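Local coordinates for cerato-platanin-like protein (PDB 3SUK) that is of unknown function but is a secreted double-psi beta-barrel protein of the cerato-platanin family from the fungus Moniliophthora perniciosa, at residues G2-R7 with N88-A93; Y65-T70 with I111-Q116; L6-T11 with A95-L100; P45-S50 with V81-A86. One frame throughout, in Å; residues are numbered along the deposited sequence. Where two conformers were deposited one is given.

Interaction 1 of 4, residues G2-R7 with N88-A93; sequences GAVQLR and NGFNVA
Two parallel strands of the double-psi beta-barrel, 4-7 and 90-92, lie side by side here, their short axes approaching to 4.8 Å at an angle of 22°. F90 N gives to Q5 O (2.9 Å), R7 N to F90 O (3.0 Å) and V92 N to R7 O (2.9 Å). These three bonds set the register, L6 beside F90 and R7 beside N91, and each donor lies in the carbonyl plane.

R7 buries the most surface. Its CG takes the crowded position between backbone N and carbonyl carbon (chi1 58°), and a bend at chi3 turns the guanidinium back over the partner strand. NH1 then makes a weak hydrogen bond to N88 O at 2.8 Å and two more, also weak and bent, to F90 O and N91 OD1. An alanine here would remove the guanidinium and would probably leave N88 O and N91 OD1 without these weak bonds, loosening the hold on 88-91.

The face carrying L6 and F90 is apolar. V4 CG2 meets the F90 ring obliquely, 3.7 Å from CE2, while L6 CD1 lies beside F90 CB; Y65 packs edge-to-face with the same ring. G89 must stay bare, because a CB on it would clash with Q5 O. Near N88, one water accepts from Q5 N and donates to N88 OD1, 2.9 Å from each.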
loop_
_atom_site.group_PDB
_atom_site.type_symbol
_atom_site.label_atom_id
_atom_site.label_comp_id
_atom_site.label_asym_id
_atom_site.label_seq_id
_atom_site.Cartn_x
_atom_site.Cartn_y
_atom_site.Cartn_z
ATOM N N GLY A 2 -1.701 6.347 -16.627
ATOM C CA GLY A 2 -0.864 5.257 -17.113
ATOM C C GLY A 2 -0.645 4.180 -16.030
ATOM O O GLY A 2 -0.940 4.353 -14.883
ATOM N N ALA A 3 -0.153 3.031 -16.408
ATOM C CA ALA A 3 -0.091 1.974 -15.436
ATOM C C ALA A 3 1.101 2.191 -14.495
ATOM O O ALA A 3 2.027 2.890 -14.824
ATOM C CB ALA A 3 -0.044 0.653 -16.141
ATOM N N VAL A 4 1.041 1.624 -13.299
ATOM C CA VAL A 4 2.177 1.645 -12.397
ATOM C C VAL A 4 2.510 0.205 -12.029
ATOM O O VAL A 4 1.664 -0.633 -12.077
ATOM C CB VAL A 4 1.953 2.553 -11.143
ATOM C CG1 VAL A 4 1.383 3.871 -11.543
ATOM C CG2 VAL A 4 1.091 1.908 -10.140
ATOM N N GLN A 5 3.759 -0.052 -11.691
ATOM C CA GLN A 5 4.080 -1.462 -11.327
ATOM C C GLN A 5 3.697 -1.753 -9.863
ATOM O O GLN A 5 3.645 -0.875 -9.039
ATOM C CB GLN A 5 5.558 -1.801 -11.569
ATOM C CG GLN A 5 6.070 -1.757 -13.044
ATOM C CD GLN A 5 7.226 -2.694 -13.169
ATOM O OE1 GLN A 5 8.245 -2.500 -12.511
ATOM N NE2 GLN A 5 7.024 -3.815 -13.895
ATOM N N LEU A 6 3.312 -2.996 -9.639
ATOM C CA LEU A 6 2.949 -3.467 -8.316
ATOM C C LEU A 6 3.578 -4.829 -8.068
ATOM O O LEU A 6 3.460 -5.682 -8.887
ATOM C CB LEU A 6 1.420 -3.490 -8.139
ATOM C CG LEU A 6 0.949 -3.868 -6.730
ATOM C CD1 LEU A 6 -0.307 -3.125 -6.378
ATOM C CD2 LEU A 6 0.711 -5.344 -6.590
ATOM N N ARG A 7 4.154 -5.006 -6.884
ATOM C CA ARG A 7 4.724 -6.272 -6.433
ATOM C C ARG A 7 4.371 -6.375 -4.943
ATOM O O ARG A 7 3.726 -5.512 -4.406
ATOM C CB ARG A 7 6.244 -6.329 -6.634
ATOM C CG ARG A 7 6.946 -5.216 -5.923
ATOM C CD ARG A 7 8.393 -4.891 -6.414
ATOM N NE ARG A 7 8.519 -4.326 -7.759
ATOM C CZ ARG A 7 7.927 -3.229 -8.279
ATOM N NH1 ARG A 7 6.988 -2.422 -7.658
ATOM N NH2 ARG A 7 8.259 -2.963 -9.522
ATOM N N ASN A 88 9.809 1.940 -7.124
ATOM C CA ASN A 88 9.092 1.949 -8.400
ATOM C C ASN A 88 7.639 1.457 -8.266
ATOM O O ASN A 88 7.424 0.289 -8.243
ATOM C CB ASN A 88 9.895 1.050 -9.376
ATOM C CG ASN A 88 9.259 0.860 -10.699
ATOM O OD1 ASN A 88 8.556 1.665 -11.176
ATOM N ND2 ASN A 88 9.622 -0.218 -11.331
ATOM N N GLY A 89 6.686 2.354 -8.285
ATOM C CA GLY A 89 5.297 1.996 -8.023
ATOM C C GLY A 89 5.015 1.491 -6.607
ATOM O O GLY A 89 5.484 2.073 -5.672
ATOM N N PHE A 90 4.279 0.399 -6.506
ATOM C CA PHE A 90 3.838 -0.096 -5.197
ATOM C C PHE A 90 4.506 -1.406 -4.798
ATOM O O PHE A 90 4.621 -2.312 -5.584
ATOM C CB PHE A 90 2.311 -0.381 -5.170
ATOM C CG PHE A 90 1.431 0.824 -5.325
ATOM C CD1 PHE A 90 1.171 1.617 -4.247
ATOM C CD2 PHE A 90 0.776 1.089 -6.525
ATOM C CE1 PHE A 90 0.363 2.693 -4.374
ATOM C CE2 PHE A 90 -0.039 2.191 -6.647
ATOM C CZ PHE A 90 -0.249 2.961 -5.535
ATOM N N ASN A 91 4.900 -1.487 -3.542
ATOM C CA ASN A 91 5.204 -2.758 -2.916
ATOM C C ASN A 91 4.194 -2.981 -1.778
ATOM O O ASN A 91 4.239 -2.343 -0.802
ATOM C CB ASN A 91 6.606 -2.777 -2.291
ATOM C CG ASN A 91 7.707 -2.285 -3.208
ATOM O OD1 ASN A 91 7.661 -2.370 -4.396
ATOM N ND2 ASN A 91 8.712 -1.761 -2.587
ATOM N N VAL A 92 3.323 -3.957 -1.964
ATOM C CA VAL A 92 2.186 -4.155 -1.064
ATOM C C VAL A 92 2.211 -5.472 -0.308
ATOM O O VAL A 92 2.919 -6.339 -0.629
ATOM C CB VAL A 92 0.810 -3.985 -1.813
ATOM C CG1 VAL A 92 0.793 -2.612 -2.548
ATOM C CG2 VAL A 92 0.517 -5.174 -2.755
ATOM N N ALA A 93 1.374 -5.580 0.712
ATOM C CA ALA A 93 1.286 -6.854 1.429
ATOM C C ALA A 93 0.857 -7.922 0.420
ATOM O O ALA A 93 0.068 -7.684 -0.437
ATOM C CB ALA A 93 0.274 -6.745 2.568
HETATM O O HOH W 1 5.772 1.997 -11.751
#

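Interaction 2 of 4, residues Y65-T70 with I111-Q116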
loop_
_atom_site.group_PDB
_atom_site.type_symbol
_atom_site.label_atom_id
_atom_site.label_comp_id
_atom_site.label_asym_id
_atom_site.label_seq_id
_atom_site.Cartn_x
_atom_site.Cartn_y
_atom_site.Cartn_z
ATOM N N TYR A 65 -5.079 5.167 -2.149
ATOM C CA TYR A 65 -5.153 4.870 -3.555
ATOM C C TYR A 65 -6.162 3.775 -3.841
ATOM O O TYR A 65 -6.190 2.769 -3.176
ATOM C CB TYR A 65 -3.793 4.401 -4.060
ATOM C CG TYR A 65 -2.695 5.400 -3.892
ATOM C CD1 TYR A 65 -1.947 5.422 -2.735
ATOM C CD2 TYR A 65 -2.395 6.316 -4.891
ATOM C CE1 TYR A 65 -0.925 6.302 -2.580
ATOM C CE2 TYR A 65 -1.389 7.225 -4.729
ATOM C CZ TYR A 65 -0.681 7.234 -3.564
ATOM O OH TYR A 65 0.323 8.135 -3.390
ATOM N N THR A 66 -6.946 3.976 -4.876
ATOM C CA THR A 66 -7.794 2.932 -5.406
ATOM C C THR A 66 -6.983 2.312 -6.516
ATOM O O THR A 66 -6.641 2.959 -7.479
ATOM C CB THR A 66 -9.113 3.477 -5.956
ATOM O OG1 THR A 66 -9.870 4.008 -4.875
ATOM C CG2 THR A 66 -9.905 2.379 -6.589
ATOM N N ILE A 67 -6.662 1.042 -6.326
ATOM C CA ILE A 67 -5.792 0.274 -7.221
ATOM C C ILE A 67 -6.650 -0.780 -7.896
ATOM O O ILE A 67 -7.343 -1.482 -7.260
ATOM C CB ILE A 67 -4.620 -0.389 -6.455
ATOM C CG1 ILE A 67 -3.766 0.666 -5.707
ATOM C CG2 ILE A 67 -3.705 -1.149 -7.413
ATOM C CD1 ILE A 67 -2.763 0.108 -4.827
ATOM N N SER A 68 -6.559 -0.847 -9.218
ATOM C CA SER A 68 -7.350 -1.722 -10.082
ATOM C C SER A 68 -6.487 -2.615 -10.968
ATOM O O SER A 68 -5.457 -2.228 -11.414
ATOM C CB SER A 68 -8.223 -0.890 -11.015
ATOM O OG SER A 68 -9.069 -0.101 -10.247
ATOM N N PHE A 69 -6.924 -3.849 -11.135
ATOM C CA PHE A 69 -6.258 -4.836 -11.994
ATOM C C PHE A 69 -7.291 -5.750 -12.621
ATOM O O PHE A 69 -8.117 -6.261 -11.942
ATOM C CB PHE A 69 -5.241 -5.645 -11.198
ATOM C CG PHE A 69 -4.372 -6.563 -12.025
ATOM C CD1 PHE A 69 -3.509 -6.093 -12.985
ATOM C CD2 PHE A 69 -4.371 -7.898 -11.757
ATOM C CE1 PHE A 69 -2.725 -6.969 -13.712
ATOM C CE2 PHE A 69 -3.555 -8.742 -12.457
ATOM C CZ PHE A 69 -2.761 -8.265 -13.432
ATOM N N THR A 70 -7.121 -5.992 -13.918
ATOM C CA THR A 70 -7.972 -6.907 -14.668
ATOM C C THR A 70 -7.227 -8.217 -14.903
ATOM O O THR A 70 -6.171 -8.216 -15.424
ATOM C CB THR A 70 -8.382 -6.284 -16.014
ATOM O OG1 THR A 70 -9.018 -5.034 -15.767
ATOM C CG2 THR A 70 -9.336 -7.241 -16.729
ATOM N N ILE A 111 3.090 -7.034 -11.484
ATOM C CA ILE A 111 2.014 -6.702 -12.400
ATOM C C ILE A 111 1.955 -5.195 -12.670
ATOM O O ILE A 111 2.564 -4.400 -11.977
ATOM C CB ILE A 111 0.656 -7.210 -11.897
ATOM C CG1 ILE A 111 0.265 -6.439 -10.626
ATOM C CG2 ILE A 111 0.652 -8.742 -11.770
ATOM C CD1 ILE A 111 -1.064 -6.777 -10.047
ATOM N N ASP A 112 1.249 -4.822 -13.718
ATOM C CA ASP A 112 0.957 -3.429 -14.010
ATOM C C ASP A 112 -0.473 -3.142 -13.572
ATOM O O ASP A 112 -1.349 -3.823 -13.949
ATOM C CB ASP A 112 1.095 -3.155 -15.505
ATOM C CG ASP A 112 2.487 -3.187 -15.941
ATOM O OD1 ASP A 112 3.338 -2.867 -15.173
ATOM O OD2 ASP A 112 2.710 -3.534 -17.083
ATOM N N VAL A 113 -0.650 -2.127 -12.754
ATOM C CA VAL A 113 -1.974 -1.782 -12.263
ATOM C C VAL A 113 -2.357 -0.370 -12.641
ATOM O O VAL A 113 -1.554 0.364 -13.073
ATOM C CB VAL A 113 -2.088 -1.954 -10.730
ATOM C CG1 VAL A 113 -1.778 -3.393 -10.349
ATOM C CG2 VAL A 113 -1.147 -0.962 -9.951
ATOM N N GLN A 114 -3.632 -0.077 -12.546
ATOM C CA GLN A 114 -4.111 1.272 -12.620
ATOM C C GLN A 114 -4.292 1.796 -11.183
ATOM O O GLN A 114 -4.751 1.107 -10.322
ATOM C CB GLN A 114 -5.421 1.343 -13.406
ATOM C CG GLN A 114 -5.259 1.119 -14.882
ATOM C CD GLN A 114 -4.494 2.213 -15.565
ATOM O OE1 GLN A 114 -4.756 3.365 -15.372
ATOM N NE2 GLN A 114 -3.540 1.835 -16.376
ATOM N N SER A 115 -3.821 2.996 -10.952
ATOM C CA SER A 115 -3.877 3.580 -9.631
ATOM C C SER A 115 -4.436 5.007 -9.723
ATOM O O SER A 115 -4.048 5.792 -10.560
ATOM C CB SER A 115 -2.466 3.591 -9.028
ATOM O OG SER A 115 -2.455 4.280 -7.789
ATOM N N GLN A 116 -5.354 5.291 -8.815
ATOM C CA GLN A 116 -5.937 6.599 -8.683
ATOM C C GLN A 116 -5.921 7.001 -7.205
ATOM O O GLN A 116 -6.598 6.378 -6.446
ATOM C CB GLN A 116 -7.400 6.522 -9.162
ATOM C CG GLN A 116 -8.122 7.823 -9.156
ATOM C CD GLN A 116 -7.285 8.931 -9.776
ATOM O OE1 GLN A 116 -7.048 8.940 -10.972
ATOM N NE2 GLN A 116 -6.814 9.840 -8.966
#
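F69 carries its CG anti to the backbone N (chi1 -172°), which swings the ring across to the neighbouring strand. I111 holds CG1 in the crowded position between backbone N and carbonyl carbon (chi1 67°) and then extends, so that CD1 stands over the middle of that ring. The CH-pi contact is almost ideally centred: CD1 lies 3.7 Å from the F69 ring centroid and 5° off its normal. D112 O meets the same ring at its edge, 3.3 Å from F69 CD1, while I111 CG2 packs on F69 CZ.

These residues belong to strands 64-71 and 110-118, antiparallel neighbours in the double-psi beta-barrel. T66 with Q116 and S68 with Q114 are hydrogen-bonded pairs, each with two reciprocal backbone bonds; S68 N gives to Q114 O at 2.9 Å. Between them I67 and S115 form a non-hydrogen-bonded pair.

The face of I67 is mostly apolar but also carries S115. There I67 CG2 presses on V113 CG2 at 3.6 Å, and Y65 CD2 touches S115 OG obliquely at 3.5 Å; the Y65 hydroxyl itself bonds to D52. On that of T66 and S68, the hydroxyls bond to the next strand, T66 OG1 with N79 OD1 and S68 OG with S77 OG.

Interaction 3 of 4, residues L6-T11 with A95-L100; sequences LRFDNT and AAMDEL
Helix 94-101 packs against strand 4-8 of the double-psi beta-barrel chiefly through M97, with L100 beside it, the axes of segments 6-8 and 95-100 approaching to 8.3 Å. M97 is extended throughout, its CG anti to the backbone N (chi1 -171°), and runs alongside L6 in the opposite direction: L6 CD2 lies 3.7 Å from M97 CG and equally near SD. The other branch of L6 meets L100 tip to tip, CD1 to CD2, at 4.0 Å. I67 touches both leucines, so this side is buried.

F8 begins the looser part. Its ring, with CG in the crowded position (chi1 73°), offers its edge to the sulfur in a Met-aromatic contact, M97 SD being 3.8 Å from F8 CD2. An alanine at M97 would remove the CG and SD that L6 CD2 and the F8 edge rest on, and would probably loosen the helix on the strand, leaving mainly the L6-L100 contact.

On the solvent side, beyond F8, the chain has no contact with 95-100, though N10 ND2 still bonds to Q94 OE1 at the helix start, and to D13 OD2. D9 forms an Asx turn: its OD1 accepts from T11 N at 3.0 Å and from T11 OG1, both from above the carboxylate plane.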
loop_
_atom_site.group_PDB
_atom_site.type_symbol
_atom_site.label_atom_id
_atom_site.label_comp_id
_atom_site.label_asym_id
_atom_site.label_seq_id
_atom_site.Cartn_x
_atom_site.Cartn_y
_atom_site.Cartn_z
ATOM N N LEU A 6 3.312 -2.996 -9.639
ATOM C CA LEU A 6 2.949 -3.467 -8.316
ATOM C C LEU A 6 3.578 -4.829 -8.068
ATOM O O LEU A 6 3.460 -5.682 -8.887
ATOM C CB LEU A 6 1.420 -3.490 -8.139
ATOM C CG LEU A 6 0.949 -3.868 -6.730
ATOM C CD1 LEU A 6 -0.307 -3.125 -6.378
ATOM C CD2 LEU A 6 0.711 -5.344 -6.590
ATOM N N ARG A 7 4.154 -5.006 -6.884
ATOM C CA ARG A 7 4.724 -6.272 -6.433
ATOM C C ARG A 7 4.371 -6.375 -4.943
ATOM O O ARG A 7 3.726 -5.512 -4.406
ATOM C CB ARG A 7 6.244 -6.329 -6.634
ATOM C CG ARG A 7 6.946 -5.216 -5.923
ATOM C CD ARG A 7 8.393 -4.891 -6.414
ATOM N NE ARG A 7 8.519 -4.326 -7.759
ATOM C CZ ARG A 7 7.927 -3.229 -8.279
ATOM N NH1 ARG A 7 6.988 -2.422 -7.658
ATOM N NH2 ARG A 7 8.259 -2.963 -9.522
ATOM N N PHE A 8 4.752 -7.475 -4.327
ATOM C CA PHE A 8 4.458 -7.665 -2.926
ATOM C C PHE A 8 5.715 -7.766 -2.102
ATOM O O PHE A 8 6.783 -8.051 -2.577
ATOM C CB PHE A 8 3.497 -8.852 -2.674
ATOM C CG PHE A 8 4.127 -10.212 -2.853
ATOM C CD1 PHE A 8 4.810 -10.830 -1.822
ATOM C CD2 PHE A 8 4.030 -10.849 -4.039
ATOM C CE1 PHE A 8 5.368 -12.024 -1.979
ATOM C CE2 PHE A 8 4.574 -12.095 -4.189
ATOM C CZ PHE A 8 5.258 -12.671 -3.153
ATOM N N ASP A 9 5.532 -7.415 -0.856
ATOM C CA ASP A 9 6.604 -7.443 0.150
ATOM C C ASP A 9 5.953 -7.917 1.435
ATOM O O ASP A 9 5.124 -7.241 1.980
ATOM C CB ASP A 9 7.174 -6.028 0.298
ATOM C CG ASP A 9 8.326 -5.926 1.308
ATOM O OD1 ASP A 9 8.468 -6.778 2.121
ATOM O OD2 ASP A 9 9.053 -4.938 1.261
ATOM N N ASN A 10 6.398 -9.092 1.908
ATOM C CA ASN A 10 5.834 -9.749 3.075
ATOM C C ASN A 10 6.064 -9.005 4.396
ATOM O O ASN A 10 5.457 -9.316 5.346
ATOM C CB ASN A 10 6.347 -11.190 3.195
ATOM C CG ASN A 10 5.895 -12.079 2.056
ATOM O OD1 ASN A 10 6.713 -12.649 1.380
ATOM N ND2 ASN A 10 4.614 -12.171 1.842
ATOM N N THR A 11 6.920 -8.001 4.409
ATOM C CA THR A 11 7.112 -7.126 5.575
ATOM C C THR A 11 5.720 -6.629 5.974
ATOM O O THR A 11 5.354 -6.678 7.104
ATOM C CB THR A 11 7.981 -5.892 5.129
ATOM O OG1 THR A 11 9.320 -6.326 4.892
ATOM C CG2 THR A 11 7.999 -4.856 6.183
ATOM N N ALA A 95 -1.132 -10.212 0.912
ATOM C CA ALA A 95 -2.559 -10.431 1.030
ATOM C C ALA A 95 -3.344 -9.453 0.145
ATOM O O ALA A 95 -4.335 -9.837 -0.474
ATOM C CB ALA A 95 -2.973 -10.323 2.455
ATOM N N ALA A 96 -2.873 -8.223 0.073
ATOM C CA ALA A 96 -3.459 -7.225 -0.783
ATOM C C ALA A 96 -3.319 -7.555 -2.253
ATOM O O ALA A 96 -4.249 -7.404 -2.977
ATOM C CB ALA A 96 -2.877 -5.864 -0.501
ATOM N N MET A 97 -2.148 -7.975 -2.688
ATOM C CA MET A 97 -1.936 -8.395 -4.054
ATOM C C MET A 97 -2.782 -9.628 -4.358
ATOM O O MET A 97 -3.281 -9.755 -5.435
ATOM C CB MET A 97 -0.465 -8.627 -4.372
ATOM C CG MET A 97 -0.228 -8.846 -5.822
ATOM S SD MET A 97 1.541 -8.946 -6.200
ATOM C CE MET A 97 1.532 -9.165 -7.973
ATOM N N ASP A 98 -2.919 -10.526 -3.391
ATOM C CA ASP A 98 -3.773 -11.670 -3.635
ATOM C C ASP A 98 -5.237 -11.260 -3.852
ATOM O O ASP A 98 -5.882 -11.788 -4.705
ATOM C CB ASP A 98 -3.627 -12.701 -2.513
ATOM C CG ASP A 98 -2.455 -13.647 -2.725
ATOM O OD1 ASP A 98 -2.216 -14.055 -3.837
ATOM O OD2 ASP A 98 -1.789 -13.960 -1.721
ATOM N N GLU A 99 -5.716 -10.309 -3.097
ATOM C CA GLU A 99 -7.086 -9.830 -3.267
ATOM C C GLU A 99 -7.265 -9.171 -4.651
ATOM O O GLU A 99 -8.246 -9.366 -5.313
ATOM C CB GLU A 99 -7.465 -8.890 -2.140
ATOM C CG GLU A 99 -7.685 -9.584 -0.820
ATOM C CD GLU A 99 -7.907 -8.585 0.284
ATOM O OE1 GLU A 99 -8.883 -7.837 0.170
ATOM O OE2 GLU A 99 -7.152 -8.607 1.284
ATOM N N LEU A 100 -6.261 -8.436 -5.080
ATOM C CA LEU A 100 -6.239 -7.740 -6.343
ATOM C C LEU A 100 -6.258 -8.678 -7.501
ATOM O O LEU A 100 -6.667 -8.308 -8.547
ATOM C CB LEU A 100 -5.028 -6.825 -6.405
ATOM C CG LEU A 100 -5.011 -5.701 -7.395
ATOM C CD1 LEU A 100 -6.227 -4.771 -7.234
ATOM C CD2 LEU A 100 -3.774 -4.902 -7.178
#

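Interaction 4 of 4, residues P45-S50 with V81-A86; sequences PHIGAS and VAIDHA
A parallel strand pair makes this contact: 47-50 runs beside 81-83, and the segment 81-86 turns a corner at D84. V81 N gives to H46 O at 3.1 Å, and H46 itself centres an inverse gamma turn. V81 O then accepts from G48 N. Next, I83 N points almost straight along the carbonyl of G48, 2.9 Å from its O. At the corner the register slips by one residue, for S50 N finds D84 O (3.0 Å) where a regular ladder would offer I83 O. The last bond is poorly directed: A86 N meets S50 O at 3.1 Å, 81° out of the carbonyl plane.

In the double-psi beta-barrel the contact's centre lies about 3 Å from the centre of the molecule, and side chains are small where the packing is close. A49 CB touches A86 CB at 3.7 Å, and S50 CB rests on A82 CB at 3.9 Å. I47 and I83 both place CG1 in the crowded position, their CD1 tips meeting obliquely at 4.1 Å.

Most polar ends are held outside the segments: S50 OG by D52 N, H46 NE2 by E99 OE1, D84 OD2 by Y12 OH and OD1 by A23 N; OD1 also accepts locally from H85 N.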
loop_
_atom_site.group_PDB
_atom_site.type_symbol
_atom_site.label_atom_id
_atom_site.label_comp_id
_atom_site.label_asym_id
_atom_site.label_seq_id
_atom_site.Cartn_x
_atom_site.Cartn_y
_atom_site.Cartn_z
ATOM N N PRO A 45 -5.262 -5.518 5.481
ATOM C CA PRO A 45 -3.866 -5.574 5.021
ATOM C C PRO A 45 -3.642 -4.823 3.713
ATOM O O PRO A 45 -2.666 -5.074 3.074
ATOM C CB PRO A 45 -3.672 -7.069 4.774
ATOM C CG PRO A 45 -4.983 -7.494 4.231
ATOM C CD PRO A 45 -6.018 -6.694 5.046
ATOM N N HIS A 46 -4.543 -3.920 3.365
ATOM C CA HIS A 46 -4.338 -3.107 2.168
ATOM C C HIS A 46 -3.408 -1.952 2.528
ATOM O O HIS A 46 -3.816 -0.843 2.712
ATOM C CB HIS A 46 -5.658 -2.543 1.634
ATOM C CG HIS A 46 -6.670 -3.578 1.263
ATOM N ND1 HIS A 46 -7.958 -3.262 0.906
ATOM C CD2 HIS A 46 -6.582 -4.919 1.202
ATOM C CE1 HIS A 46 -8.622 -4.371 0.658
ATOM N NE2 HIS A 46 -7.812 -5.392 0.822
ATOM N N ILE A 47 -2.131 -2.286 2.636
ATOM C CA ILE A 47 -1.095 -1.311 2.949
ATOM C C ILE A 47 0.149 -1.623 2.125
ATOM O O ILE A 47 0.309 -2.729 1.664
ATOM C CB ILE A 47 -0.717 -1.291 4.441
ATOM C CG1 ILE A 47 -0.232 -2.665 4.886
ATOM C CG2 ILE A 47 -1.874 -0.783 5.324
ATOM C CD1 ILE A 47 0.577 -2.670 6.158
ATOM N N GLY A 48 0.986 -0.621 1.936
ATOM C CA GLY A 48 2.215 -0.841 1.211
ATOM C C GLY A 48 3.092 0.381 1.060
ATOM O O GLY A 48 2.799 1.443 1.533
ATOM N N ALA A 49 4.181 0.167 0.337
ATOM C CA ALA A 49 5.101 1.219 -0.039
ATOM C C ALA A 49 4.689 1.780 -1.409
ATOM O O ALA A 49 4.106 1.037 -2.179
ATOM C CB ALA A 49 6.522 0.663 -0.094
ATOM N N SER A 50 4.973 3.061 -1.657
ATOM C CA SER A 50 4.775 3.697 -2.948
ATOM C C SER A 50 5.964 4.612 -3.278
ATOM O O SER A 50 6.523 5.224 -2.429
ATOM C CB SER A 50 3.486 4.513 -2.954
ATOM O OG SER A 50 3.391 5.336 -4.080
ATOM N N VAL A 81 -3.508 2.101 1.666
ATOM C CA VAL A 81 -2.764 3.219 2.255
ATOM C C VAL A 81 -1.280 3.016 2.056
ATOM O O VAL A 81 -0.760 2.021 2.384
ATOM C CB VAL A 81 -3.058 3.381 3.790
ATOM C CG1 VAL A 81 -2.199 4.516 4.417
ATOM C CG2 VAL A 81 -4.579 3.679 4.001
ATOM N N ALA A 82 -0.646 4.052 1.566
ATOM C CA ALA A 82 0.801 4.055 1.412
ATOM C C ALA A 82 1.485 4.592 2.661
ATOM O O ALA A 82 1.169 5.620 3.114
ATOM C CB ALA A 82 1.181 4.839 0.151
ATOM N N ILE A 83 2.385 3.783 3.179
ATOM C CA ILE A 83 3.092 4.079 4.427
ATOM C C ILE A 83 4.632 4.070 4.376
ATOM O O ILE A 83 5.267 4.161 5.388
ATOM C CB ILE A 83 2.624 3.078 5.521
ATOM C CG1 ILE A 83 3.107 1.645 5.238
ATOM C CG2 ILE A 83 1.091 3.143 5.665
ATOM C CD1 ILE A 83 2.932 0.677 6.382
ATOM N N ASP A 84 5.196 3.853 3.199
ATOM C CA ASP A 84 6.643 3.634 3.099
ATOM C C ASP A 84 7.060 4.023 1.684
ATOM O O ASP A 84 6.228 4.163 0.839
ATOM C CB ASP A 84 6.941 2.158 3.408
ATOM C CG ASP A 84 8.406 1.857 3.777
ATOM O OD1 ASP A 84 9.182 2.775 3.900
ATOM O OD2 ASP A 84 8.656 0.655 3.905
ATOM N N HIS A 85 8.352 4.202 1.494
ATOM C CA HIS A 85 8.957 4.456 0.190
ATOM C C HIS A 85 9.158 3.160 -0.602
ATOM O O HIS A 85 9.634 2.252 -0.081
ATOM C CB HIS A 85 10.330 5.148 0.401
ATOM C CG HIS A 85 11.173 5.221 -0.847
ATOM N ND1 HIS A 85 10.905 6.084 -1.877
ATOM C CD2 HIS A 85 12.239 4.497 -1.240
ATOM C CE1 HIS A 85 11.792 5.918 -2.836
ATOM N NE2 HIS A 85 12.617 4.968 -2.466
ATOM N N ALA A 86 8.830 3.197 -1.891
ATOM C CA ALA A 86 9.171 2.141 -2.851
ATOM C C ALA A 86 10.001 2.800 -3.939
ATOM O O ALA A 86 9.856 3.945 -4.217
ATOM C CB ALA A 86 7.916 1.566 -3.454
#

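Overall arrangement
From the N terminus, strand 4-8 is used twice: interaction 1 closes a loop of 80 residues onto strand 90-92, and interaction 3, sharing L6 and R7 with it, closes a slightly longer one onto helix 94-101. Interaction 4 lies within both loops, joining strand 47-50 to the end of strand 74-83. Interaction 2 crosses the other three, since 65-70 falls between their segments and 111-116 beyond them. The probable hydrogen bond L6 N to I111 O connects interactions 1 and 2 within the sheet, and N91 O to A49 N connects 1 and 4. P45, packing on A95 and E99, ties interaction 4 to the helix of interaction 3.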